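Side-chain contacts in Non-structural maintenance of chromosomes element 1 homolog (Xenopus laevis, PDB 7DG2), which probably acts as a zinc-binding RING-type E3 ubiquitin ligase, working with a MAGE protein as a component of the SMC5-SMC6 complex: residues A[9-14]-A[27-32]; A[107-112]-A[158-163]. All coordinates share one frame; numbering follows the deposited sequence.

In the fold
From the N terminus, the chain first forms helix 6-18, then strand 20-22 and helix 23-36. Contact 1 joins these two helices and closes a short loop of 12 residues. Helix 46-57 and strands 62-68 and 75-81 follow, an order consistent with a winged-helix domain. A second set begins with helix 96-111. Contact 2 ties the end of that helix to strand 158-161 and closes a longer loop of 45 residues. The two loops run in series and neither nest nor cross. The centres of contact 1 and contact 2 are about 31 Å apart, on opposite sides of the chain's centre. The RING-type zinc finger comes later in the chain.

Contact 1: residues A[9-14]-A[27-32]; sequences QRFLQA and RALHRH
Leu29 reaches from helix 23-36 to Phe11 and Ala14 of helix 6-18. These are the first two helices of what is probably a winged-helix domain, in keeping with the family's HTH affinity. The short segments run roughly antiparallel, at 141°. The CB of Leu29 points toward residues 9-14. Its CG lies anti to the backbone N (chi1 173°), which carries the branch up against Phe11. There Leu29 CG lies 3.7 Å from Phe11 CD2. Both methyls reach Ala14 CB, Leu29 CD1 at 3.9 Å and Leu29 CD2 at 3.8 Å. Leu29 CD2 also sits over a face of the Phe11 ring, 3.7 Å from Phe11 CD2. This is a CH-pi contact, with Leu29 CD2 27° off the ring normal. Phe49 also meets the Phe11 ring, edge-to-face, and Leu53 of helix 46-57 packs on it, so a third helix joins the core. Gln9, Arg10 and Gln13 of the first helix form hydrogen bonds to the MAGE domain-containing protein, a neighbouring chain. Near the plane of the Phe11 ring lies the backbone of the second helix, with His30 N 4.1 Å from Phe11 CD2.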
loop_
_atom_site.group_PDB
_atom_site.type_symbol
_atom_site.label_atom_id
_atom_site.label_comp_id
_atom_site.label_asym_id
_atom_site.label_seq_id
_atom_site.Cartn_x
_atom_site.Cartn_y
_atom_site.Cartn_z
ATOM N N GLN A 9 -13.529 -8.147 6.418
ATOM C CA GLN A 9 -12.070 -8.078 6.462
ATOM C C GLN A 9 -11.494 -8.121 5.055
ATOM O O GLN A 9 -10.551 -7.381 4.732
ATOM C CB GLN A 9 -11.515 -9.221 7.315
ATOM C CG GLN A 9 -12.005 -9.217 8.768
ATOM C CD GLN A 9 -11.716 -10.512 9.488
ATOM O OE1 GLN A 9 -11.170 -11.450 8.903
ATOM N NE2 GLN A 9 -12.101 -10.584 10.764
ATOM N N ARG A 10 -12.056 -8.980 4.196
ATOM C CA ARG A 10 -11.551 -9.104 2.836
ATOM C C ARG A 10 -11.768 -7.811 2.073
ATOM O O ARG A 10 -10.882 -7.353 1.344
ATOM C CB ARG A 10 -12.245 -10.276 2.131
ATOM C CG ARG A 10 -11.751 -10.514 0.734
ATOM C CD ARG A 10 -10.425 -11.244 0.757
ATOM N NE ARG A 10 -10.584 -12.682 0.995
ATOM C CZ ARG A 10 -9.597 -13.561 0.857
ATOM N NH1 ARG A 10 -9.806 -14.849 1.090
ATOM N NH2 ARG A 10 -8.386 -13.138 0.513
ATOM N N PHE A 11 -12.937 -7.197 2.262
ATOM C CA PHE A 11 -13.222 -5.901 1.656
ATOM C C PHE A 11 -12.235 -4.842 2.137
ATOM O O PHE A 11 -11.719 -4.048 1.337
ATOM C CB PHE A 11 -14.667 -5.520 1.989
ATOM C CG PHE A 11 -15.133 -4.222 1.383
ATOM C CD1 PHE A 11 -14.808 -3.010 1.966
ATOM C CD2 PHE A 11 -15.949 -4.222 0.265
ATOM C CE1 PHE A 11 -15.268 -1.813 1.428
ATOM C CE2 PHE A 11 -16.416 -3.040 -0.276
ATOM C CZ PHE A 11 -16.073 -1.827 0.306
ATOM N N LEU A 12 -11.985 -4.798 3.447
ATOM C CA LEU A 12 -11.092 -3.784 4.000
ATOM C C LEU A 12 -9.665 -3.982 3.495
ATOM O O LEU A 12 -8.982 -3.007 3.145
ATOM C CB LEU A 12 -11.158 -3.825 5.530
ATOM C CG LEU A 12 -10.215 -2.888 6.284
ATOM C CD1 LEU A 12 -10.418 -1.430 5.822
ATOM C CD2 LEU A 12 -10.427 -3.036 7.804
ATOM N N GLN A 13 -9.209 -5.236 3.414
ATOM C CA GLN A 13 -7.871 -5.492 2.878
ATOM C C GLN A 13 -7.740 -4.992 1.445
ATOM O O GLN A 13 -6.743 -4.353 1.088
ATOM C CB GLN A 13 -7.545 -6.981 2.948
ATOM C CG GLN A 13 -7.367 -7.485 4.377
ATOM C CD GLN A 13 -6.777 -8.872 4.411
ATOM O OE1 GLN A 13 -6.321 -9.386 3.381
ATOM N NE2 GLN A 13 -6.763 -9.485 5.596
ATOM N N ALA A 14 -8.734 -5.281 0.604
ATOM C CA ALA A 14 -8.679 -4.833 -0.787
ATOM C C ALA A 14 -8.656 -3.309 -0.874
ATOM O O ALA A 14 -7.850 -2.725 -1.610
ATOM C CB ALA A 14 -9.873 -5.401 -1.569
ATOM N N ARG A 27 -19.130 -2.111 -5.414
ATOM C CA ARG A 27 -20.275 -3.016 -5.360
ATOM C C ARG A 27 -19.871 -4.430 -5.778
ATOM O O ARG A 27 -20.287 -5.412 -5.150
ATOM C CB ARG A 27 -21.412 -2.475 -6.235
ATOM C CG ARG A 27 -22.094 -1.238 -5.639
ATOM C CD ARG A 27 -23.342 -0.823 -6.424
ATOM N NE ARG A 27 -23.035 -0.460 -7.808
ATOM C CZ ARG A 27 -22.644 0.750 -8.213
ATOM N NH1 ARG A 27 -22.404 0.969 -9.499
ATOM N NH2 ARG A 27 -22.487 1.741 -7.342
ATOM N N ALA A 28 -19.034 -4.549 -6.814
ATOM C CA ALA A 28 -18.570 -5.865 -7.243
ATOM C C ALA A 28 -17.670 -6.499 -6.193
ATOM O O ALA A 28 -17.732 -7.713 -5.963
ATOM C CB ALA A 28 -17.841 -5.766 -8.580
ATOM N N LEU A 29 -16.833 -5.688 -5.541
ATOM C CA LEU A 29 -15.977 -6.195 -4.472
ATOM C C LEU A 29 -16.806 -6.710 -3.298
ATOM O O LEU A 29 -16.525 -7.782 -2.752
ATOM C CB LEU A 29 -15.010 -5.092 -4.018
ATOM C CG LEU A 29 -14.150 -5.396 -2.797
ATOM C CD1 LEU A 29 -13.204 -6.539 -3.134
ATOM C CD2 LEU A 29 -13.368 -4.134 -2.335
ATOM N N HIS A 30 -17.832 -5.958 -2.898
ATOM C CA HIS A 30 -18.724 -6.394 -1.830
ATOM C C HIS A 30 -19.299 -7.770 -2.138
ATOM O O HIS A 30 -19.245 -8.685 -1.304
ATOM C CB HIS A 30 -19.837 -5.359 -1.661
ATOM C CG HIS A 30 -20.903 -5.754 -0.694
ATOM N ND1 HIS A 30 -22.233 -5.439 -0.891
ATOM C CD2 HIS A 30 -20.838 -6.404 0.491
ATOM C CE1 HIS A 30 -22.941 -5.900 0.124
ATOM N NE2 HIS A 30 -22.122 -6.489 0.974
ATOM N N ARG A 31 -19.846 -7.929 -3.343
ATOM C CA ARG A 31 -20.406 -9.213 -3.757
ATOM C C ARG A 31 -19.359 -10.312 -3.700
ATOM O O ARG A 31 -19.608 -11.403 -3.171
ATOM C CB ARG A 31 -20.958 -9.109 -5.172
ATOM C CG ARG A 31 -21.636 -10.395 -5.627
ATOM C CD ARG A 31 -22.332 -10.156 -6.937
ATOM N NE ARG A 31 -22.810 -11.404 -7.513
ATOM C CZ ARG A 31 -23.516 -11.480 -8.635
ATOM N NH1 ARG A 31 -23.835 -10.376 -9.300
ATOM N NH2 ARG A 31 -23.902 -12.665 -9.089
ATOM N N HIS A 32 -18.173 -10.041 -4.252
ATOM C CA HIS A 32 -17.140 -11.070 -4.295
ATOM C C HIS A 32 -16.677 -11.451 -2.893
ATOM O O HIS A 32 -16.443 -12.634 -2.612
ATOM C CB HIS A 32 -15.966 -10.593 -5.153
ATOM C CG HIS A 32 -15.062 -11.700 -5.596
ATOM N ND1 HIS A 32 -15.476 -12.701 -6.449
ATOM C CD2 HIS A 32 -13.767 -11.964 -5.302
ATOM C CE1 HIS A 32 -14.475 -13.539 -6.658
ATOM N NE2 HIS A 32 -13.426 -13.113 -5.975
#

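Contact 2: residues A[107-112]-A[158-163]; sequences ELIILS and EYTLHT
Ile109 lays its longer branch over the backbone of strand 158-161. Ile109 CD1 rests 3.5 Å from Tyr159 O, and Ile109 CG1 3.6 Å from the same oxygen. Ile109 CD1 also lies 3.9 Å from Thr160 CA. The other branch, Ile109 CG2, turns to side chains, with Leu161 CG at 4.0 Å. With chi1 at -77°, CG2 is anti to the backbone N and CG1 is anti to the carbonyl carbon, so the two branches spread over three consecutive strand residues. Helix and strand meet almost at a right angle, 86°. The strand is the middle one of a small antiparallel sheet, between 117-118 and 152-155. The order of helices and strands from 96 to 161 is consistent with a winged-helix domain, in which the contact packs the first helix on the sheet. Thr160 OG1 comes to 4.1 Å from Ile109 CG2, but its hydrogen bond goes to Gly115 O. Ile192, from the RING-type region, packs on both Ile109 and Thr160. Leu161 also touches Ile166 and Ile173 of helix 163-176. At the helix end, Ser112 OG donates to Ile109 O at 3.0 Å, with the donor oxygen 33° out of the carbonyl plane.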
loop_
_atom_site.group_PDB
_atom_site.type_symbol
_atom_site.label_atom_id
_atom_site.label_comp_id
_atom_site.label_asym_id
_atom_site.label_seq_id
_atom_site.Cartn_x
_atom_site.Cartn_y
_atom_site.Cartn_z
ATOM N N GLU A 107 -0.561 23.602 -2.474
ATOM C CA GLU A 107 -0.922 25.005 -2.298
ATOM C C GLU A 107 -1.097 25.700 -3.639
ATOM O O GLU A 107 -2.067 26.438 -3.839
ATOM C CB GLU A 107 0.137 25.716 -1.453
ATOM C CG GLU A 107 -0.051 27.228 -1.374
ATOM C CD GLU A 107 1.063 27.927 -0.609
ATOM O OE1 GLU A 107 0.893 29.121 -0.282
ATOM O OE2 GLU A 107 2.101 27.286 -0.331
ATOM N N LEU A 108 -0.183 25.465 -4.580
ATOM C CA LEU A 108 -0.328 26.073 -5.903
ATOM C C LEU A 108 -1.580 25.561 -6.614
ATOM O O LEU A 108 -2.282 26.328 -7.284
ATOM C CB LEU A 108 0.932 25.807 -6.735
ATOM C CG LEU A 108 1.018 26.459 -8.109
ATOM C CD1 LEU A 108 0.642 27.910 -7.973
ATOM C CD2 LEU A 108 2.450 26.317 -8.624
ATOM N N ILE A 109 -1.874 24.264 -6.482
ATOM C CA ILE A 109 -3.092 23.706 -7.069
ATOM C C ILE A 109 -4.326 24.379 -6.477
ATOM O O ILE A 109 -5.267 24.731 -7.196
ATOM C CB ILE A 109 -3.113 22.182 -6.863
ATOM C CG1 ILE A 109 -2.169 21.515 -7.868
ATOM C CG2 ILE A 109 -4.531 21.642 -6.927
ATOM C CD1 ILE A 109 -1.703 20.103 -7.450
ATOM N N ILE A 110 -4.322 24.604 -5.167
ATOM C CA ILE A 110 -5.460 25.233 -4.496
ATOM C C ILE A 110 -5.620 26.679 -4.953
ATOM O O ILE A 110 -6.741 27.163 -5.162
ATOM C CB ILE A 110 -5.276 25.137 -2.970
ATOM C CG1 ILE A 110 -5.419 23.689 -2.511
ATOM C CG2 ILE A 110 -6.265 26.039 -2.241
ATOM C CD1 ILE A 110 -4.955 23.470 -1.084
ATOM N N LEU A 111 -4.501 27.380 -5.124
ATOM C CA LEU A 111 -4.525 28.788 -5.520
ATOM C C LEU A 111 -4.878 28.975 -6.985
ATOM O O LEU A 111 -5.396 30.035 -7.362
ATOM C CB LEU A 111 -3.159 29.432 -5.274
ATOM C CG LEU A 111 -2.744 29.774 -3.858
ATOM C CD1 LEU A 111 -1.278 30.173 -3.848
ATOM C CD2 LEU A 111 -3.612 30.901 -3.340
ATOM N N SER A 112 -4.571 27.997 -7.830
ATOM C CA SER A 112 -4.685 28.216 -9.267
ATOM C C SER A 112 -6.143 28.289 -9.702
ATOM O O SER A 112 -7.024 27.658 -9.116
ATOM C CB SER A 112 -3.979 27.103 -10.032
ATOM O OG SER A 112 -4.693 25.908 -9.878
ATOM N N GLU A 158 0.711 18.094 -16.366
ATOM C CA GLU A 158 0.009 18.941 -15.411
ATOM C C GLU A 158 -0.622 18.051 -14.352
ATOM O O GLU A 158 -0.999 16.911 -14.632
ATOM C CB GLU A 158 -1.054 19.813 -16.093
ATOM C CG GLU A 158 -0.456 20.628 -17.229
ATOM C CD GLU A 158 -1.363 21.735 -17.734
ATOM O OE1 GLU A 158 -2.157 22.278 -16.937
ATOM O OE2 GLU A 158 -1.271 22.063 -18.936
ATOM N N TYR A 159 -0.705 18.573 -13.135
ATOM C CA TYR A 159 -1.072 17.773 -11.974
ATOM C C TYR A 159 -2.172 18.452 -11.180
ATOM O O TYR A 159 -2.111 19.656 -10.926
ATOM C CB TYR A 159 0.140 17.559 -11.062
ATOM C CG TYR A 159 1.245 16.807 -11.753
ATOM C CD1 TYR A 159 2.198 17.481 -12.522
ATOM C CD2 TYR A 159 1.320 15.420 -11.674
ATOM C CE1 TYR A 159 3.183 16.798 -13.176
ATOM C CE2 TYR A 159 2.323 14.724 -12.328
ATOM C CZ TYR A 159 3.247 15.425 -13.077
ATOM O OH TYR A 159 4.257 14.769 -13.736
ATOM N N THR A 160 -3.160 17.667 -10.757
ATOM C CA THR A 160 -4.131 18.136 -9.784
ATOM C C THR A 160 -4.193 17.117 -8.646
ATOM O O THR A 160 -3.557 16.058 -8.696
ATOM C CB THR A 160 -5.515 18.362 -10.432
ATOM O OG1 THR A 160 -6.379 19.052 -9.511
ATOM C CG2 THR A 160 -6.141 17.031 -10.828
ATOM N N LEU A 161 -4.929 17.457 -7.597
ATOM C CA LEU A 161 -5.107 16.528 -6.489
ATOM C C LEU A 161 -6.000 15.375 -6.922
ATOM O O LEU A 161 -7.012 15.581 -7.596
ATOM C CB LEU A 161 -5.741 17.233 -5.290
ATOM C CG LEU A 161 -4.997 18.402 -4.671
ATOM C CD1 LEU A 161 -5.734 18.849 -3.425
ATOM C CD2 LEU A 161 -3.568 18.009 -4.344
ATOM N N HIS A 162 -5.625 14.156 -6.536
ATOM C CA HIS A 162 -6.495 13.008 -6.772
ATOM C C HIS A 162 -7.753 13.122 -5.917
ATOM O O HIS A 162 -7.747 13.749 -4.854
ATOM C CB HIS A 162 -5.742 11.702 -6.442
ATOM C CG HIS A 162 -6.363 10.470 -7.035
ATOM N ND1 HIS A 162 -7.489 9.867 -6.507
ATOM C CD2 HIS A 162 -6.010 9.727 -8.109
ATOM C CE1 HIS A 162 -7.805 8.813 -7.237
ATOM N NE2 HIS A 162 -6.930 8.712 -8.221
ATOM N N THR A 163 -8.844 12.500 -6.381
ATOM C CA THR A 163 -10.034 12.399 -5.538
ATOM C C THR A 163 -9.687 11.864 -4.151
ATOM O O THR A 163 -10.192 12.358 -3.141
ATOM C CB THR A 163 -11.072 11.506 -6.213
ATOM O OG1 THR A 163 -11.398 12.059 -7.493
ATOM C CG2 THR A 163 -12.335 11.415 -5.363
#